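Local atomic coordinates of eukaryotic translation initiation factor 2A (PDB entry 3WJ9), a protein that probably directs methionyl-tRNAi to 40S ribosomal subunits, in a codon-dependent manner, in the early steps of translating a small number of specific mRNAs. Residues R10-I15 with E397-Y402; R38-S43 with Q403-P408; F367-V372 with I383-I388. One frame throughout, in Å; residues are numbered along the deposited sequence.

Contact 1: R10-I15 with E397-Y402; sequences RSSKSI and EFNELY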
# COMPACT_ATOMS: atom_id res chain seq x y z
N ARG A 10 -14.13 0.82 10.89
CA ARG A 10 -14.29 2.12 11.52
C ARG A 10 -15.38 2.91 10.82
O ARG A 10 -15.20 3.36 9.69
CB ARG A 10 -12.98 2.90 11.51
CG ARG A 10 -13.07 4.25 12.22
CD ARG A 10 -11.75 5.00 12.14
NE ARG A 10 -11.39 5.33 10.77
CZ ARG A 10 -11.76 6.45 10.15
NH1 ARG A 10 -12.50 7.34 10.78
NH2 ARG A 10 -11.38 6.67 8.90
N SER A 11 -16.52 3.06 11.48
CA SER A 11 -17.60 3.86 10.94
C SER A 11 -17.68 5.18 11.70
O SER A 11 -17.01 5.35 12.71
CB SER A 11 -18.93 3.11 11.03
OG SER A 11 -19.28 2.84 12.37
N SER A 12 -18.50 6.10 11.20
CA SER A 12 -18.70 7.38 11.86
C SER A 12 -19.26 7.19 13.27
O SER A 12 -19.20 8.09 14.10
CB SER A 12 -19.65 8.27 11.05
OG SER A 12 -20.94 7.68 10.96
N LYS A 13 -19.79 6.00 13.51
CA LYS A 13 -20.49 5.70 14.74
C LYS A 13 -19.65 4.88 15.71
O LYS A 13 -19.73 5.06 16.92
CB LYS A 13 -21.79 4.98 14.40
CG LYS A 13 -22.12 3.77 15.24
CD LYS A 13 -23.60 3.51 15.11
CE LYS A 13 -24.06 2.26 15.80
NZ LYS A 13 -25.38 1.91 15.23
N SER A 14 -18.82 3.99 15.17
CA SER A 14 -18.05 3.09 16.02
C SER A 14 -16.75 2.64 15.37
O SER A 14 -16.45 2.99 14.23
CB SER A 14 -18.90 1.86 16.38
OG SER A 14 -18.17 0.96 17.20
N ILE A 15 -15.98 1.86 16.12
CA ILE A 15 -14.75 1.28 15.62
C ILE A 15 -14.41 0.01 16.40
O ILE A 15 -14.48 -0.00 17.63
CB ILE A 15 -13.57 2.27 15.69
CG1 ILE A 15 -12.27 1.59 15.25
CG2 ILE A 15 -13.44 2.86 17.09
CD1 ILE A 15 -11.07 2.49 15.31
N GLU A 397 -25.00 -3.25 7.28
CA GLU A 397 -25.34 -1.94 6.75
C GLU A 397 -24.79 -0.83 7.65
O GLU A 397 -24.89 -0.91 8.87
CB GLU A 397 -26.85 -1.79 6.60
CG GLU A 397 -27.31 -0.48 5.99
CD GLU A 397 -28.79 -0.23 6.20
OE1 GLU A 397 -29.41 0.48 5.39
OE2 GLU A 397 -29.34 -0.75 7.20
N PHE A 398 -24.21 0.19 7.03
CA PHE A 398 -23.71 1.35 7.77
C PHE A 398 -24.32 2.64 7.23
O PHE A 398 -24.79 2.68 6.09
CB PHE A 398 -22.18 1.43 7.69
CG PHE A 398 -21.47 0.28 8.34
CD1 PHE A 398 -21.24 -0.90 7.64
CD2 PHE A 398 -21.02 0.38 9.64
CE1 PHE A 398 -20.58 -1.95 8.24
CE2 PHE A 398 -20.36 -0.68 10.25
CZ PHE A 398 -20.14 -1.84 9.54
N ASN A 399 -24.32 3.68 8.05
CA ASN A 399 -24.70 5.01 7.59
C ASN A 399 -23.49 5.69 6.95
O ASN A 399 -23.52 6.06 5.78
CB ASN A 399 -25.25 5.86 8.73
CG ASN A 399 -25.49 7.31 8.32
OD1 ASN A 399 -24.64 8.17 8.51
ND2 ASN A 399 -26.66 7.57 7.74
N GLU A 400 -22.43 5.84 7.74
CA GLU A 400 -21.19 6.41 7.24
C GLU A 400 -19.99 5.57 7.66
O GLU A 400 -19.37 5.81 8.69
CB GLU A 400 -21.02 7.85 7.72
CG GLU A 400 -20.08 8.69 6.88
CD GLU A 400 -20.07 10.15 7.28
OE1 GLU A 400 -20.41 10.44 8.45
OE2 GLU A 400 -19.74 11.00 6.43
N LEU A 401 -19.68 4.56 6.84
CA LEU A 401 -18.52 3.71 7.07
C LEU A 401 -17.29 4.31 6.42
O LEU A 401 -17.36 4.83 5.30
CB LEU A 401 -18.77 2.30 6.54
CG LEU A 401 -17.59 1.32 6.60
CD1 LEU A 401 -17.28 0.94 8.04
CD2 LEU A 401 -17.86 0.09 5.76
N TYR A 402 -16.15 4.23 7.10
CA TYR A 402 -14.94 4.87 6.62
C TYR A 402 -13.92 3.87 6.06
O TYR A 402 -13.43 4.04 4.95
CB TYR A 402 -14.31 5.70 7.74
CG TYR A 402 -15.19 6.86 8.15
CD1 TYR A 402 -15.86 7.61 7.19
CD2 TYR A 402 -15.36 7.21 9.48
CE1 TYR A 402 -16.66 8.68 7.54
CE2 TYR A 402 -16.16 8.28 9.84
CZ TYR A 402 -16.81 9.01 8.87
OH TYR A 402 -17.62 10.07 9.21

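Contact 2: R38-S43 with Q403-P408; sequences RNACYS and QAFWRP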
# COMPACT_ATOMS: atom_id res chain seq x y z
N ARG A 38 -10.61 8.63 13.95
CA ARG A 38 -10.55 9.33 12.67
C ARG A 38 -9.72 8.57 11.65
O ARG A 38 -9.72 8.90 10.47
CB ARG A 38 -9.99 10.74 12.86
CG ARG A 38 -8.58 10.76 13.43
CD ARG A 38 -8.00 12.16 13.40
NE ARG A 38 -8.71 13.08 14.29
CZ ARG A 38 -8.54 14.39 14.31
NH1 ARG A 38 -7.67 14.96 13.47
NH2 ARG A 38 -9.23 15.15 15.15
N ASN A 39 -9.00 7.56 12.13
CA ASN A 39 -8.13 6.76 11.27
C ASN A 39 -7.78 5.44 11.95
O ASN A 39 -7.93 5.31 13.17
CB ASN A 39 -6.86 7.54 10.94
CG ASN A 39 -6.10 6.95 9.76
OD1 ASN A 39 -6.67 6.20 8.97
ND2 ASN A 39 -4.83 7.29 9.65
N ALA A 40 -7.33 4.46 11.17
CA ALA A 40 -6.96 3.16 11.71
C ALA A 40 -6.11 2.36 10.73
O ALA A 40 -6.18 2.58 9.52
CB ALA A 40 -8.21 2.37 12.09
N CYS A 41 -5.31 1.42 11.25
CA CYS A 41 -4.48 0.56 10.40
C CYS A 41 -3.90 -0.65 11.15
O CYS A 41 -3.83 -0.66 12.38
CB CYS A 41 -3.34 1.37 9.79
SG CYS A 41 -2.14 2.03 10.97
N TYR A 42 -3.48 -1.66 10.38
CA TYR A 42 -2.79 -2.83 10.92
C TYR A 42 -1.30 -2.75 10.63
O TYR A 42 -0.88 -2.14 9.64
CB TYR A 42 -3.35 -4.13 10.32
CG TYR A 42 -4.63 -4.65 10.95
CD1 TYR A 42 -4.63 -5.18 12.24
CD2 TYR A 42 -5.82 -4.65 10.24
CE1 TYR A 42 -5.80 -5.67 12.80
CE2 TYR A 42 -6.98 -5.14 10.80
CZ TYR A 42 -6.97 -5.65 12.08
OH TYR A 42 -8.13 -6.13 12.63
N SER A 43 -0.49 -3.39 11.47
CA SER A 43 0.91 -3.62 11.16
C SER A 43 0.98 -4.68 10.05
O SER A 43 0.10 -5.54 9.98
CB SER A 43 1.69 -4.06 12.40
OG SER A 43 1.13 -5.23 12.98
N GLN A 403 -13.61 2.83 6.82
CA GLN A 403 -12.72 1.78 6.33
C GLN A 403 -13.04 0.43 6.96
O GLN A 403 -13.64 0.34 8.03
CB GLN A 403 -11.25 2.13 6.60
CG GLN A 403 -10.94 2.64 8.01
CD GLN A 403 -9.72 3.55 8.06
OE1 GLN A 403 -9.70 4.62 7.45
NE2 GLN A 403 -8.71 3.12 8.79
N ALA A 404 -12.61 -0.62 6.27
CA ALA A 404 -12.82 -1.99 6.70
C ALA A 404 -11.80 -2.88 5.99
O ALA A 404 -11.76 -2.92 4.76
CB ALA A 404 -14.24 -2.45 6.39
N PHE A 405 -10.96 -3.57 6.76
CA PHE A 405 -9.86 -4.32 6.17
C PHE A 405 -9.46 -5.54 6.99
O PHE A 405 -9.59 -5.54 8.22
CB PHE A 405 -8.64 -3.40 5.99
CG PHE A 405 -8.45 -2.42 7.12
CD1 PHE A 405 -7.84 -2.81 8.30
CD2 PHE A 405 -8.87 -1.10 7.00
CE1 PHE A 405 -7.66 -1.92 9.34
CE2 PHE A 405 -8.69 -0.21 8.04
CZ PHE A 405 -8.09 -0.61 9.21
N TRP A 406 -8.98 -6.57 6.30
CA TRP A 406 -8.51 -7.79 6.94
C TRP A 406 -7.30 -7.55 7.83
O TRP A 406 -6.50 -6.64 7.58
CB TRP A 406 -8.14 -8.83 5.89
CG TRP A 406 -9.29 -9.37 5.10
CD1 TRP A 406 -9.55 -9.15 3.78
CD2 TRP A 406 -10.33 -10.23 5.58
NE1 TRP A 406 -10.69 -9.82 3.41
CE2 TRP A 406 -11.19 -10.48 4.49
CE3 TRP A 406 -10.62 -10.80 6.82
CZ2 TRP A 406 -12.32 -11.29 4.61
CZ3 TRP A 406 -11.74 -11.60 6.94
CH2 TRP A 406 -12.57 -11.84 5.84
N ARG A 407 -7.16 -8.37 8.87
CA ARG A 407 -5.93 -8.41 9.65
C ARG A 407 -4.95 -9.33 8.94
O ARG A 407 -5.15 -10.54 8.91
CB ARG A 407 -6.20 -8.89 11.07
CG ARG A 407 -4.94 -9.04 11.90
CD ARG A 407 -5.18 -9.93 13.10
NE ARG A 407 -5.60 -11.27 12.70
CZ ARG A 407 -5.77 -12.28 13.55
NH1 ARG A 407 -5.55 -12.10 14.85
NH2 ARG A 407 -6.15 -13.47 13.10
N PRO A 408 -3.88 -8.75 8.36
CA PRO A 408 -2.93 -9.50 7.53
C PRO A 408 -2.12 -10.53 8.30
O PRO A 408 -1.59 -10.22 9.37
CB PRO A 408 -2.02 -8.40 6.97
CG PRO A 408 -2.08 -7.32 7.99
CD PRO A 408 -3.48 -7.34 8.53

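Contact 3: F367-V372 with I383-I388; sequences FLLTAV and IKIWHI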
# COMPACT_ATOMS: atom_id res chain seq x y z
N PHE A 367 -11.42 -16.24 1.25
CA PHE A 367 -12.57 -15.36 1.35
C PHE A 367 -12.32 -14.05 0.61
O PHE A 367 -11.22 -13.83 0.09
CB PHE A 367 -12.92 -15.09 2.81
CG PHE A 367 -13.09 -16.33 3.64
CD1 PHE A 367 -13.57 -17.50 3.09
CD2 PHE A 367 -12.76 -16.32 4.99
CE1 PHE A 367 -13.73 -18.64 3.86
CE2 PHE A 367 -12.91 -17.46 5.76
CZ PHE A 367 -13.40 -18.62 5.20
N LEU A 368 -13.33 -13.20 0.56
CA LEU A 368 -13.23 -11.94 -0.15
C LEU A 368 -14.07 -10.88 0.55
O LEU A 368 -15.26 -11.08 0.78
CB LEU A 368 -13.66 -12.09 -1.61
CG LEU A 368 -13.52 -10.86 -2.50
CD1 LEU A 368 -12.05 -10.49 -2.61
CD2 LEU A 368 -14.11 -11.13 -3.88
N LEU A 369 -13.44 -9.76 0.88
CA LEU A 369 -14.16 -8.65 1.51
C LEU A 369 -14.44 -7.57 0.48
O LEU A 369 -13.60 -7.29 -0.38
CB LEU A 369 -13.35 -8.08 2.69
CG LEU A 369 -14.02 -7.12 3.68
CD1 LEU A 369 -13.30 -7.16 5.02
CD2 LEU A 369 -14.05 -5.69 3.16
N THR A 370 -15.63 -6.99 0.54
CA THR A 370 -15.96 -5.81 -0.25
C THR A 370 -16.62 -4.79 0.66
O THR A 370 -17.26 -5.15 1.65
CB THR A 370 -16.89 -6.13 -1.44
OG1 THR A 370 -18.14 -6.64 -0.96
CG2 THR A 370 -16.24 -7.15 -2.37
N ALA A 371 -16.46 -3.51 0.34
CA ALA A 371 -17.06 -2.45 1.14
C ALA A 371 -17.43 -1.25 0.27
O ALA A 371 -16.94 -1.11 -0.85
CB ALA A 371 -16.13 -2.02 2.26
N VAL A 372 -18.30 -0.41 0.81
CA VAL A 372 -18.62 0.87 0.18
C VAL A 372 -18.39 1.95 1.22
O VAL A 372 -18.99 1.92 2.30
CB VAL A 372 -20.07 0.89 -0.34
CG1 VAL A 372 -20.42 2.26 -0.88
CG2 VAL A 372 -20.27 -0.17 -1.42
N ILE A 383 -20.50 -3.46 4.59
CA ILE A 383 -19.45 -4.48 4.55
C ILE A 383 -20.05 -5.81 4.10
O ILE A 383 -21.13 -6.19 4.56
CB ILE A 383 -18.78 -4.68 5.93
CG1 ILE A 383 -18.07 -3.41 6.38
CG2 ILE A 383 -17.78 -5.83 5.88
CD1 ILE A 383 -17.39 -3.54 7.73
N LYS A 384 -19.36 -6.50 3.20
CA LYS A 384 -19.79 -7.83 2.80
C LYS A 384 -18.59 -8.75 2.60
O LYS A 384 -17.67 -8.43 1.84
CB LYS A 384 -20.63 -7.77 1.52
CG LYS A 384 -21.21 -9.10 1.10
CD LYS A 384 -22.35 -8.91 0.12
CE LYS A 384 -22.94 -10.24 -0.32
NZ LYS A 384 -23.98 -10.05 -1.37
N ILE A 385 -18.60 -9.89 3.28
CA ILE A 385 -17.55 -10.90 3.13
C ILE A 385 -18.07 -12.05 2.27
O ILE A 385 -19.15 -12.58 2.52
CB ILE A 385 -17.06 -11.44 4.49
CG1 ILE A 385 -16.30 -10.37 5.27
CG2 ILE A 385 -16.15 -12.64 4.30
CD1 ILE A 385 -17.18 -9.48 6.13
N TRP A 386 -17.30 -12.42 1.25
CA TRP A 386 -17.72 -13.45 0.30
C TRP A 386 -16.83 -14.67 0.36
O TRP A 386 -15.65 -14.56 0.68
CB TRP A 386 -17.70 -12.91 -1.14
CG TRP A 386 -18.25 -11.53 -1.35
CD1 TRP A 386 -17.73 -10.36 -0.87
CD2 TRP A 386 -19.39 -11.17 -2.14
NE1 TRP A 386 -18.50 -9.30 -1.29
CE2 TRP A 386 -19.52 -9.77 -2.07
CE3 TRP A 386 -20.32 -11.90 -2.89
CZ2 TRP A 386 -20.54 -9.09 -2.73
CZ3 TRP A 386 -21.33 -11.22 -3.53
CH2 TRP A 386 -21.43 -9.83 -3.45
N HIS A 387 -17.37 -15.84 0.03
CA HIS A 387 -16.53 -17.00 -0.22
C HIS A 387 -15.83 -16.82 -1.56
O HIS A 387 -16.18 -15.92 -2.33
CB HIS A 387 -17.34 -18.29 -0.22
CG HIS A 387 -17.88 -18.65 1.13
ND1 HIS A 387 -19.05 -18.11 1.63
CD2 HIS A 387 -17.42 -19.49 2.08
CE1 HIS A 387 -19.28 -18.61 2.83
NE2 HIS A 387 -18.31 -19.45 3.13
N ILE A 388 -14.85 -17.67 -1.85
CA ILE A 388 -14.17 -17.61 -3.13
C ILE A 388 -15.05 -18.24 -4.21
O ILE A 388 -14.78 -18.13 -5.41
CB ILE A 388 -12.80 -18.32 -3.09
CG1 ILE A 388 -11.85 -17.74 -4.14
CG2 ILE A 388 -12.96 -19.83 -3.24
CD1 ILE A 388 -11.54 -16.28 -3.92

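Contact 1: R10-I15 with E397-Y402
R10 and Y402 carry much of the contact. Their guanidinium and ring planes are 25° apart, and the side chains cross obliquely. R10 NH1 comes to 3.1 Å from Y402 CD2, while Y402 CB lies over one face of the guanidinium. R10 NH2 is hydrogen-bonded to Q403 OE1, which helps to fix the group. Beside this pair the backbones are close. S11 and L401 form an antiparallel non-hydrogen-bonded pair with CA atoms 4.0 Å apart. Two hydrogen bonds flank it: Y402 N to R10 O at 2.9 Å, and S12 N to E400 O at 2.7 Å, the latter nearly straight at 162°. S12 CA and CB lie against CE2 and OH of Y402. On the face of S11 and L401, S11 CB is 3.7 Å from F398 CD2, and L401 CD1 sits over the centre of the F398 ring. S11 OG lies between its own N and carbonyl carbon (chi1 62°), where it accepts from S14 N at 3.1 Å. This ST motif shapes the turn that follows. The solvent side is looser. S12 OG makes a weak hydrogen bond to E400 O at 3.3 Å, and the E400 carboxylate turns to a salt bridge with R378. The arrangement is a Velcro closure of the propeller. Strand 6-11 lies between strands 15-19 and 401-406, and F398 and L401 rest on I383 of strand 382-387 in the adjoining blade.

Contact 2: R38-S43 with Q403-P408
N39 meets Q403 first, their amide planes nearly perpendicular at 89°. N39 OD1 lies 3.7 Å from NE2 of Q403, whose OE1 is already engaged by R10. N39 also shares a classic beta bulge with R38, both facing A52. At A40 the methyl CB is 3.4 Å from Q403 NE2 and 4.1 Å from F405 CZ, so it touches both side chains. C41 offers its backbone: its CA is 4.0 Å from F405 CZ, while its CB points away and the side chain packs on L79 and F81. Y42 has the largest share of the contact. Its ring and that of F405 meet rim to rim with planes at 85°, Y42 CD2 being 3.4 Å from F405 CD1. One face of the ring receives R407 CA in a CH-pi contact, 3.8 Å from the ring centroid, and R407 CB approaches Y42 CZ. P408 CD packs on Y42 CB, and Y42 OH is hydrogen-bonded to Q6 OE1. S43 closes the run, its O 3.4 Å from P408 CG. The pieces 38-42 and 403-406 run nearly parallel, 7° apart, their axes 8.5 Å from each other at closest. Such side-chain packing is what joins the inner strands of adjacent propeller blades. Strand 48-53 pairs with 37-42 on one side, and strand 6-11 pairs with 401-406 on the other.

Contact 3: F367-V372 with I383-I388
L369 and I385 form the apolar centre of this antiparallel beta hairpin, which supplies the two middle strands of a propeller blade in the WD 4 repeat. L369 CG is 4.3 Å from I385 CG1. A371 and I383 pair on the same face, and W406 of strand 401-406 covers L369 and I385. Next to them F367 CB touches I385 CG2. The F367 ring lies beside that of H387, both side chains pointing the same way. Backbone bonds tie the strands at two hydrogen-bonded pairs, L368 with W386 and T370 with K384. T370 N reaches K384 O at 2.8 Å, and K384 N reaches T370 O at 2.9 Å. The other face of the sheet carries L368, T370, K384 and W386. L368 CB meets W386 CB at 4.1 Å. K384 CE rests over one face of the indole, toward its rim. Here the packing turns polar. A bond from a tryptophan on the third strand to a serine or threonine on the second is a familiar feature of WD repeats. T370 crosses W386 at about a right angle, and W386 NE1 donates to T370 OG1 at 2.7 Å and 169°, with the oxygen almost in the indole plane.

Overall arrangement
The chain here is the WD-repeat beta-propeller part of a longer protein. The segments run in the order 10-15, 38-43, 367-372, 383-388, 397-402, 403-408, so contacts 1 and 2 cross along the sequence, and contact 3 is nested inside both loops. Their centres lie about 13 Å (1 and 2), about 16 Å (1 and 3) and about 15 Å (2 and 3) apart. Strand 401-406 serves contacts 1 and 2. Contact 1 unites the two ends of the chain in one blade, and contact 2 packs that blade on the next, which closes the ring. Contact 3 holds together the blade on the other side, where I383 packs on A404.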